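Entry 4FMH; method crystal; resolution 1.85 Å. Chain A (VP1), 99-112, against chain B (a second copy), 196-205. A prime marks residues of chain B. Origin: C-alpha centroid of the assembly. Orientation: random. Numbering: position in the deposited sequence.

Chain A, residues 99-112: TEVVGISSLINVHY
Chain B 196-205: PIEVWCPDPS

Two copies of VP1 meet here through a mix of strand, turn and loop, burying 613 Å² in all. Chain A leaves a strand at Val101, turns at Gly103 (phi 84°, psi 19°), winds through a 3-10 segment from Ser105 to Ile108, and continues as loop to Tyr112. Chain B turns tightly at 197′-199′, where Val199′ N and Trp200′ N both bond to Pro196′ O (3.1 and 3.0 Å), and then extends as a strand from Trp200′ to Pro202′. The register runs antiparallel in sequence: Ser106 lies against Glu198′, CA to CA 4.1 Å, and Glu100 CA faces Pro204′ CA at 6.9 Å.

The close approach at Ser106 brings backbone directly onto backbone. Ser105 O receives the CA-H of Glu198′ (O to CA 3.6 Å, 169° at the hydrogen), and Glu198′ O receives that of Ser106 (O to CA 3.5 Å, 154°). The Ser106 CA-to-CB bond points away; its p rotamer carries OG back to Gly103 O, 2.5 Å, bracing the 3-10 turn. A water donates to Ser106 O (2.9 Å) and Glu198′ O (2.8 Å), bridging the two carbonyls.

Ser105 is the small bump that fits the hollow of the chain B turn. Its CB points toward chain B, and the p rotamer sets OG 2.7 Å from Ile197′ O and 2.8 Å from Trp200′ O. Both carbonyls lie on the same side of OG, whose one proton can serve only one at a time; Cys201′ CB is 3.5 Å from OG.

Beyond the Ser105 site, Glu198′ is the long projection. With chi1 p, chi2 t and chi3 47°, it reaches past Ile108, whose CG1 packs 3.7 Å from Glu198′ CB, to the edge of the His111 ring. His111 (chi1 p, chi2 85°) donates from NE2 to Glu198′ OE1 at 2.5 Å, with an N-H...O angle of 143°. Asn109 ND2 stands 3.5 Å from Glu198′ OE2, while Asn109 OD1 accepts from His111 N at 2.8 Å, tying the loop beside the imidazole. Ile108, p then t, also places CD1 3.7 Å from Ile197′ CG2, an apolar contact on its side away from the carboxylate.

At the other end, Cys201′ (p) sets its sulfur against the outer side of the chain A bend: SG lies 3.3 Å from Gly103 N and 3.9 Å from Val102 CG1. Val102 (t) sets its other methyl, CG2, 3.8 Å from Pro204′ CG. The Pro204′ ring, C-gamma endo, also meets Glu100 (t, t, chi3 -58°), with OE2 3.8 Å from Pro204′ CB. A water bridges Glu100 OE2 (2.8 Å) and Pro202′ O (2.6 Å), donating to both.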

# COMPACT_ATOMS: atom_id res chain seq x y z
N THR A 99 -8.90 -20.77 1.21
CA THR A 99 -9.25 -20.55 -0.18
C THR A 99 -8.08 -19.92 -0.95
O THR A 99 -7.30 -19.15 -0.38
CB THR A 99 -10.57 -19.74 -0.33
OG1 THR A 99 -10.89 -19.59 -1.72
CG2 THR A 99 -10.46 -18.35 0.34
N GLU A 100 -7.96 -20.27 -2.23
CA GLU A 100 -6.86 -19.80 -3.05
C GLU A 100 -7.31 -19.59 -4.49
O GLU A 100 -8.02 -20.42 -5.05
CB GLU A 100 -5.72 -20.82 -3.04
CG GLU A 100 -4.39 -20.29 -3.61
CD GLU A 100 -3.18 -21.07 -3.12
OE1 GLU A 100 -2.98 -21.13 -1.89
OE2 GLU A 100 -2.44 -21.61 -3.96
N VAL A 101 -6.89 -18.48 -5.08
CA VAL A 101 -7.05 -18.31 -6.53
C VAL A 101 -5.95 -19.14 -7.19
O VAL A 101 -4.77 -18.98 -6.88
CB VAL A 101 -6.98 -16.83 -6.95
CG1 VAL A 101 -7.13 -16.70 -8.47
CG2 VAL A 101 -8.06 -16.02 -6.24
N VAL A 102 -6.35 -20.04 -8.09
CA VAL A 102 -5.44 -20.97 -8.76
C VAL A 102 -5.03 -20.44 -10.14
O VAL A 102 -5.83 -19.79 -10.82
CB VAL A 102 -6.14 -22.36 -8.91
CG1 VAL A 102 -5.31 -23.36 -9.74
CG2 VAL A 102 -6.46 -22.92 -7.53
N GLY A 103 -3.79 -20.73 -10.55
CA GLY A 103 -3.31 -20.32 -11.87
C GLY A 103 -2.78 -18.90 -11.95
O GLY A 103 -2.68 -18.32 -13.04
N ILE A 104 -2.45 -18.32 -10.79
CA ILE A 104 -1.92 -16.96 -10.75
C ILE A 104 -0.66 -16.81 -11.62
O ILE A 104 -0.54 -15.85 -12.38
CB ILE A 104 -1.65 -16.50 -9.29
CG1 ILE A 104 -2.98 -16.25 -8.57
CG2 ILE A 104 -0.78 -15.25 -9.29
CD1 ILE A 104 -2.87 -15.97 -7.07
N SER A 105 0.24 -17.79 -11.54
CA SER A 105 1.52 -17.77 -12.27
C SER A 105 1.37 -17.72 -13.80
O SER A 105 2.28 -17.27 -14.50
CB SER A 105 2.37 -18.97 -11.85
OG SER A 105 1.83 -20.17 -12.37
N SER A 106 0.24 -18.19 -14.32
CA SER A 106 -0.04 -18.16 -15.76
C SER A 106 0.01 -16.73 -16.33
O SER A 106 0.25 -16.54 -17.53
CB SER A 106 -1.41 -18.78 -16.05
OG SER A 106 -2.45 -17.96 -15.55
N LEU A 107 -0.19 -15.75 -15.45
CA LEU A 107 -0.28 -14.34 -15.85
C LEU A 107 1.07 -13.67 -16.09
O LEU A 107 1.10 -12.50 -16.48
CB LEU A 107 -1.11 -13.54 -14.84
CG LEU A 107 -2.52 -14.08 -14.53
CD1 LEU A 107 -3.22 -13.18 -13.52
CD2 LEU A 107 -3.37 -14.21 -15.81
N ILE A 108 2.17 -14.38 -15.87
CA ILE A 108 3.49 -13.85 -16.30
C ILE A 108 3.68 -13.94 -17.82
O ILE A 108 4.64 -13.39 -18.37
CB ILE A 108 4.69 -14.54 -15.59
CG1 ILE A 108 4.92 -15.96 -16.13
CG2 ILE A 108 4.53 -14.56 -14.07
CD1 ILE A 108 6.36 -16.41 -16.06
N ASN A 109 2.78 -14.66 -18.51
CA ASN A 109 2.87 -14.81 -19.96
C ASN A 109 2.63 -13.47 -20.66
O ASN A 109 1.53 -12.93 -20.61
CB ASN A 109 1.88 -15.88 -20.45
CG ASN A 109 1.96 -16.15 -21.95
OD1 ASN A 109 2.52 -15.36 -22.72
ND2 ASN A 109 1.37 -17.26 -22.38
N VAL A 110 3.69 -12.95 -21.29
CA VAL A 110 3.62 -11.70 -22.07
C VAL A 110 3.96 -11.96 -23.55
O VAL A 110 4.52 -11.11 -24.25
CB VAL A 110 4.52 -10.59 -21.48
CG1 VAL A 110 4.04 -10.18 -20.08
CG2 VAL A 110 5.98 -11.02 -21.43
N HIS A 111 3.62 -13.16 -24.02
CA HIS A 111 3.89 -13.56 -25.40
C HIS A 111 2.74 -14.35 -26.01
O HIS A 111 2.96 -15.21 -26.86
CB HIS A 111 5.20 -14.36 -25.47
CG HIS A 111 5.22 -15.55 -24.56
ND1 HIS A 111 4.69 -16.77 -24.92
CD2 HIS A 111 5.70 -15.70 -23.30
CE1 HIS A 111 4.85 -17.62 -23.92
NE2 HIS A 111 5.45 -16.99 -22.92
N TYR A 112 1.51 -14.06 -25.58
CA TYR A 112 0.32 -14.52 -26.29
C TYR A 112 0.46 -14.06 -27.75
O TYR A 112 0.88 -12.93 -28.00
CB TYR A 112 -0.95 -13.96 -25.63
CG TYR A 112 -2.19 -14.09 -26.47
CD1 TYR A 112 -2.72 -15.35 -26.78
CD2 TYR A 112 -2.84 -12.96 -26.97
CE1 TYR A 112 -3.86 -15.47 -27.57
CE2 TYR A 112 -3.99 -13.08 -27.75
CZ TYR A 112 -4.49 -14.34 -28.04
OH TYR A 112 -5.61 -14.46 -28.82
N PRO B 196 8.02 -24.64 -16.14
CA PRO B 196 7.79 -23.21 -16.39
C PRO B 196 6.77 -22.59 -15.45
O PRO B 196 5.71 -23.18 -15.18
CB PRO B 196 7.28 -23.17 -17.84
CG PRO B 196 7.79 -24.46 -18.46
CD PRO B 196 7.71 -25.46 -17.32
N ILE B 197 7.10 -21.40 -14.96
CA ILE B 197 6.22 -20.63 -14.10
C ILE B 197 4.87 -20.33 -14.77
O ILE B 197 3.82 -20.41 -14.11
CB ILE B 197 6.94 -19.35 -13.65
CG1 ILE B 197 8.16 -19.72 -12.77
CG2 ILE B 197 5.98 -18.39 -12.92
CD1 ILE B 197 9.22 -18.61 -12.67
N GLU B 198 4.89 -20.00 -16.07
CA GLU B 198 3.65 -19.65 -16.78
C GLU B 198 2.73 -20.86 -17.01
O GLU B 198 1.60 -20.71 -17.48
CB GLU B 198 3.95 -18.92 -18.10
CG GLU B 198 4.35 -19.85 -19.26
CD GLU B 198 4.42 -19.10 -20.60
OE1 GLU B 198 5.03 -18.01 -20.63
OE2 GLU B 198 3.87 -19.60 -21.60
N VAL B 199 3.22 -22.05 -16.68
CA VAL B 199 2.42 -23.26 -16.84
C VAL B 199 1.95 -23.82 -15.49
O VAL B 199 0.85 -24.36 -15.40
CB VAL B 199 3.20 -24.36 -17.60
CG1 VAL B 199 2.39 -25.65 -17.66
CG2 VAL B 199 3.58 -23.89 -19.00
N TRP B 200 2.80 -23.70 -14.47
CA TRP B 200 2.61 -24.42 -13.20
C TRP B 200 2.52 -23.48 -12.01
O TRP B 200 3.32 -22.54 -11.87
CB TRP B 200 3.78 -25.38 -12.96
CG TRP B 200 3.97 -26.43 -14.01
CD1 TRP B 200 4.95 -26.46 -14.95
CD2 TRP B 200 3.17 -27.59 -14.22
NE1 TRP B 200 4.81 -27.57 -15.75
CE2 TRP B 200 3.73 -28.29 -15.31
CE3 TRP B 200 2.04 -28.12 -13.58
CZ2 TRP B 200 3.19 -29.50 -15.79
CZ3 TRP B 200 1.50 -29.32 -14.06
CH2 TRP B 200 2.08 -29.99 -15.16
N CYS B 201 1.56 -23.76 -11.13
CA CYS B 201 1.42 -23.03 -9.88
C CYS B 201 1.32 -24.04 -8.74
O CYS B 201 1.04 -25.21 -8.99
CB CYS B 201 0.18 -22.13 -9.93
SG CYS B 201 -1.40 -23.02 -10.04
N PRO B 202 1.57 -23.61 -7.48
CA PRO B 202 1.42 -24.55 -6.37
C PRO B 202 -0.02 -25.06 -6.28
O PRO B 202 -0.95 -24.27 -6.45
CB PRO B 202 1.76 -23.70 -5.14
CG PRO B 202 2.54 -22.54 -5.66
CD PRO B 202 1.97 -22.27 -7.02
N ASP B 203 -0.18 -26.36 -6.05
CA ASP B 203 -1.50 -27.00 -6.00
C ASP B 203 -2.07 -26.93 -4.58
O ASP B 203 -1.57 -27.60 -3.67
CB ASP B 203 -1.38 -28.46 -6.47
CG ASP B 203 -2.72 -29.21 -6.49
OD1 ASP B 203 -3.76 -28.65 -6.09
OD2 ASP B 203 -2.71 -30.38 -6.90
N PRO B 204 -3.12 -26.11 -4.38
CA PRO B 204 -3.63 -25.93 -3.00
C PRO B 204 -4.45 -27.11 -2.49
O PRO B 204 -4.77 -27.16 -1.30
CB PRO B 204 -4.49 -24.66 -3.11
CG PRO B 204 -4.99 -24.70 -4.53
CD PRO B 204 -3.85 -25.26 -5.34
N SER B 205 -4.77 -28.06 -3.37
CA SER B 205 -5.51 -29.25 -2.96
C SER B 205 -4.59 -30.32 -2.37
O SER B 205 -5.05 -31.31 -1.81
CB SER B 205 -6.32 -29.83 -4.13
OG SER B 205 -5.49 -30.48 -5.07
O HOH W 1 -1.85 -21.84 -6.66
O HOH W 2 0.40 -18.89 -19.25